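Local coordinates for phosphatidylethanolamine-binding protein, putative (Plasmodium falciparum, PDB 2R77) that probably binds phosphatidylethanolamine and may regulate protein kinase activity, at residues A[104-116]-A[125-137]. Residues are numbered along the deposited sequence; the frame is centred on the assembly and turned at random.
Sequences KEYIHWVVSGIKT and KNCVTILPYVGPS
V110 pairs with L131, and S112 with V128, in an antiparallel edge-strand contact of the five-stranded sheet of this phosphatidylethanolamine-binding protein: strand 104-114 lies between strand 84-95 and 128-131, one of the sheet's two outermost strands. Two straight bonds, S112 N to V128 O (2.7 Å) and V128 N to S112 O (2.8 Å), anchor one end. A classic bulge then places I130 and L131 together opposite V110. V110 N donates almost straight to L131 O, and V110 O accepts from both L131 N, in the carbonyl plane and on a lone pair, and I130 N, with a more bent N-H...O angle of 130°. V110 divides its methyls accordingly, CG1 against I130 CB and CG2 4.0 Å from L131 CD1, which also meets I107 CG2. I130 CD1 reaches on to S112 CB, 3.6 Å away.

W109 and Y133 meet on the other side of the sheet. With CG anti to the backbone N (chi1 -178°), Y133 lays its CB over the five-membered ring of W109, a CH-pi contact of 4.0 Å to the centroid, and turns its ring edge to the indole face in a T-shaped pair, planes at 79°. Y133 OH is held by T67 O, while a water links W109 NE1 to T129 OG1.

Past the bulge the second segment leaves the sheet as a loop, still tied to H108 by one backbone and one side-chain bond. V134 N bonds to H108 O, and H108 ND1 returns a bond of 2.8 Å to V134 O, lying above that carbonyl's plane though V134 O is near the plane of the imidazole. H108 NE2 and P136 O both bond K172 NZ. Bonds at both nitrogens, to V134 O and K172 NZ, would hold the imidazole's rotation.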
# COMPACT_ATOMS: atom_id res chain seq x y z
N LYS A 104 -5.51 -13.26 -1.03
CA LYS A 104 -4.19 -12.84 -1.50
C LYS A 104 -4.21 -11.36 -1.88
O LYS A 104 -5.26 -10.71 -1.82
CB LYS A 104 -3.72 -13.72 -2.64
CG LYS A 104 -3.42 -15.16 -2.18
CD LYS A 104 -2.76 -16.03 -3.24
CE LYS A 104 -3.79 -16.64 -4.19
NZ LYS A 104 -4.85 -17.41 -3.48
N GLU A 105 -3.04 -10.84 -2.24
CA GLU A 105 -2.89 -9.42 -2.51
C GLU A 105 -3.22 -9.05 -3.96
O GLU A 105 -2.79 -9.70 -4.93
CB GLU A 105 -1.46 -8.99 -2.18
CG GLU A 105 -1.13 -9.03 -0.69
CD GLU A 105 0.32 -8.65 -0.40
OE1 GLU A 105 1.03 -8.22 -1.34
OE2 GLU A 105 0.73 -8.81 0.77
N TYR A 106 -3.98 -7.97 -4.09
CA TYR A 106 -4.33 -7.36 -5.37
C TYR A 106 -3.74 -5.95 -5.32
O TYR A 106 -4.07 -5.18 -4.41
CB TYR A 106 -5.84 -7.32 -5.56
CG TYR A 106 -6.23 -7.00 -6.99
CD1 TYR A 106 -6.48 -8.02 -7.90
CD2 TYR A 106 -6.33 -5.67 -7.44
CE1 TYR A 106 -6.83 -7.75 -9.22
CE2 TYR A 106 -6.69 -5.38 -8.76
CZ TYR A 106 -6.94 -6.42 -9.64
OH TYR A 106 -7.28 -6.17 -10.94
N ILE A 107 -2.85 -5.63 -6.26
CA ILE A 107 -2.15 -4.35 -6.20
C ILE A 107 -2.97 -3.30 -6.94
O ILE A 107 -3.31 -3.51 -8.12
CB ILE A 107 -0.69 -4.41 -6.75
CG1 ILE A 107 0.16 -5.34 -5.86
CG2 ILE A 107 -0.10 -2.99 -6.78
CD1 ILE A 107 1.66 -5.35 -6.17
N HIS A 108 -3.26 -2.21 -6.24
CA HIS A 108 -4.07 -1.10 -6.75
C HIS A 108 -3.30 0.12 -7.28
O HIS A 108 -3.86 0.92 -8.03
CB HIS A 108 -5.07 -0.64 -5.67
CG HIS A 108 -6.21 -1.58 -5.48
ND1 HIS A 108 -7.45 -1.38 -6.06
CD2 HIS A 108 -6.30 -2.76 -4.82
CE1 HIS A 108 -8.25 -2.38 -5.74
NE2 HIS A 108 -7.58 -3.22 -4.98
N TRP A 109 -2.02 0.28 -6.89
CA TRP A 109 -1.32 1.52 -7.19
C TRP A 109 0.14 1.31 -6.83
O TRP A 109 0.45 0.78 -5.76
CB TRP A 109 -1.95 2.66 -6.35
CG TRP A 109 -1.44 4.03 -6.63
CD1 TRP A 109 -0.99 4.55 -7.84
CD2 TRP A 109 -1.43 5.11 -5.70
NE1 TRP A 109 -0.67 5.89 -7.68
CE2 TRP A 109 -0.91 6.26 -6.38
CE3 TRP A 109 -1.78 5.23 -4.34
CZ2 TRP A 109 -0.75 7.50 -5.75
CZ3 TRP A 109 -1.62 6.47 -3.71
CH2 TRP A 109 -1.09 7.58 -4.42
N VAL A 110 1.04 1.67 -7.73
CA VAL A 110 2.47 1.69 -7.41
C VAL A 110 3.07 2.98 -7.98
O VAL A 110 2.99 3.23 -9.19
CB VAL A 110 3.23 0.45 -7.94
CG1 VAL A 110 4.74 0.53 -7.61
CG2 VAL A 110 2.66 -0.85 -7.34
N VAL A 111 3.66 3.77 -7.08
CA VAL A 111 4.37 4.99 -7.47
C VAL A 111 5.79 4.92 -6.94
O VAL A 111 6.01 4.67 -5.74
CB VAL A 111 3.70 6.27 -6.90
CG1 VAL A 111 4.34 7.53 -7.54
CG2 VAL A 111 2.23 6.29 -7.16
N SER A 112 6.75 5.17 -7.83
CA SER A 112 8.15 5.19 -7.43
C SER A 112 8.78 6.56 -7.69
O SER A 112 8.10 7.52 -8.09
CB SER A 112 8.89 4.07 -8.16
OG SER A 112 10.23 3.93 -7.74
N GLY A 113 10.08 6.66 -7.40
CA GLY A 113 10.82 7.88 -7.69
C GLY A 113 10.50 9.03 -6.75
O GLY A 113 10.83 10.19 -7.05
N ILE A 114 9.89 8.71 -5.61
CA ILE A 114 9.49 9.71 -4.61
C ILE A 114 10.65 10.24 -3.75
O ILE A 114 11.20 9.52 -2.91
CB ILE A 114 8.33 9.18 -3.70
CG1 ILE A 114 7.10 8.85 -4.55
CG2 ILE A 114 7.98 10.21 -2.63
CD1 ILE A 114 6.10 7.95 -3.85
N LYS A 115 10.99 11.51 -3.96
CA LYS A 115 12.07 12.13 -3.19
C LYS A 115 11.58 13.19 -2.20
O LYS A 115 12.29 13.53 -1.24
CB LYS A 115 13.16 12.65 -4.13
CG LYS A 115 14.09 11.52 -4.59
CD LYS A 115 14.91 11.88 -5.83
CE LYS A 115 16.20 12.61 -5.47
NZ LYS A 115 17.24 11.69 -4.92
N THR A 116 10.37 13.70 -2.40
CA THR A 116 9.89 14.76 -1.55
C THR A 116 8.64 14.32 -0.78
O THR A 116 8.08 13.25 -1.05
CB THR A 116 9.69 16.08 -2.36
OG1 THR A 116 8.74 15.86 -3.42
CG2 THR A 116 11.03 16.51 -2.99
N LYS A 125 6.58 16.24 -8.45
CA LYS A 125 7.63 16.36 -9.46
C LYS A 125 8.56 15.16 -9.38
O LYS A 125 8.99 14.78 -8.28
CB LYS A 125 8.43 17.65 -9.26
CG LYS A 125 8.19 18.68 -10.32
CD LYS A 125 8.98 19.97 -10.08
CE LYS A 125 8.33 21.13 -10.84
NZ LYS A 125 7.66 20.64 -12.10
N ASN A 126 8.84 14.57 -10.54
CA ASN A 126 9.80 13.47 -10.71
C ASN A 126 9.32 12.09 -10.28
O ASN A 126 10.04 11.11 -10.41
CB ASN A 126 11.14 13.78 -10.05
CG ASN A 126 11.77 15.03 -10.60
OD1 ASN A 126 11.61 15.35 -11.79
ND2 ASN A 126 12.48 15.76 -9.76
N CYS A 127 8.10 12.00 -9.75
CA CYS A 127 7.60 10.67 -9.43
C CYS A 127 7.38 9.88 -10.74
O CYS A 127 7.26 10.46 -11.83
CB CYS A 127 6.33 10.74 -8.58
SG CYS A 127 4.83 11.04 -9.49
N VAL A 128 7.38 8.56 -10.61
CA VAL A 128 7.11 7.65 -11.70
C VAL A 128 5.94 6.74 -11.26
O VAL A 128 6.06 6.00 -10.29
CB VAL A 128 8.36 6.80 -12.07
CG1 VAL A 128 8.04 5.86 -13.22
CG2 VAL A 128 9.55 7.72 -12.42
N THR A 129 4.81 6.87 -11.93
CA THR A 129 3.67 6.02 -11.64
C THR A 129 3.83 4.73 -12.42
O THR A 129 3.66 4.70 -13.64
CB THR A 129 2.33 6.73 -11.98
OG1 THR A 129 2.23 7.91 -11.19
CG2 THR A 129 1.15 5.82 -11.70
N ILE A 130 4.18 3.65 -11.72
CA ILE A 130 4.41 2.36 -12.34
C ILE A 130 3.10 1.63 -12.65
O ILE A 130 2.91 1.13 -13.78
CB ILE A 130 5.35 1.47 -11.49
CG1 ILE A 130 6.67 2.21 -11.24
CG2 ILE A 130 5.56 0.13 -12.16
CD1 ILE A 130 7.61 1.52 -10.34
N LEU A 131 2.22 1.57 -11.65
CA LEU A 131 0.87 1.02 -11.85
C LEU A 131 -0.13 2.10 -11.43
O LEU A 131 -0.09 2.58 -10.31
CB LEU A 131 0.68 -0.27 -11.03
CG LEU A 131 1.53 -1.48 -11.44
CD1 LEU A 131 1.25 -2.69 -10.54
CD2 LEU A 131 1.30 -1.83 -12.94
N PRO A 132 -1.02 2.53 -12.35
CA PRO A 132 -1.91 3.65 -12.05
C PRO A 132 -2.95 3.28 -10.98
O PRO A 132 -3.27 2.09 -10.81
CB PRO A 132 -2.62 3.90 -13.38
CG PRO A 132 -2.62 2.58 -14.02
CD PRO A 132 -1.29 1.97 -13.69
N TYR A 133 -3.48 4.29 -10.30
CA TYR A 133 -4.43 4.07 -9.23
C TYR A 133 -5.73 3.47 -9.75
O TYR A 133 -6.33 4.01 -10.69
CB TYR A 133 -4.76 5.39 -8.51
CG TYR A 133 -5.74 5.21 -7.36
CD1 TYR A 133 -5.26 4.97 -6.06
CD2 TYR A 133 -7.12 5.24 -7.56
CE1 TYR A 133 -6.13 4.79 -4.99
CE2 TYR A 133 -8.02 5.09 -6.49
CZ TYR A 133 -7.52 4.86 -5.21
OH TYR A 133 -8.36 4.66 -4.13
N VAL A 134 -6.17 2.40 -9.11
CA VAL A 134 -7.50 1.82 -9.34
C VAL A 134 -8.16 1.73 -7.96
O VAL A 134 -7.54 1.24 -7.00
CB VAL A 134 -7.41 0.41 -9.97
CG1 VAL A 134 -8.78 -0.24 -10.03
CG2 VAL A 134 -6.79 0.47 -11.34
N GLY A 135 -9.40 2.21 -7.86
CA GLY A 135 -10.10 2.20 -6.55
C GLY A 135 -10.27 0.80 -5.97
O GLY A 135 -10.12 -0.19 -6.69
N PRO A 136 -10.55 0.71 -4.64
CA PRO A 136 -10.70 -0.60 -3.96
C PRO A 136 -11.55 -1.66 -4.68
O PRO A 136 -11.17 -2.81 -4.63
CB PRO A 136 -11.28 -0.23 -2.60
CG PRO A 136 -10.67 1.13 -2.31
CD PRO A 136 -10.66 1.83 -3.69
N SER A 137 -12.68 -1.29 -5.30
CA SER A 137 -13.49 -2.24 -6.10
C SER A 137 -13.82 -3.53 -5.34
O SER A 137 -13.63 -4.65 -5.84
CB SER A 137 -12.77 -2.56 -7.44
OG SER A 137 -12.33 -1.36 -8.07
O HOH W 1 0.24 8.23 -9.14
O HOH W 2 9.51 16.22 -5.94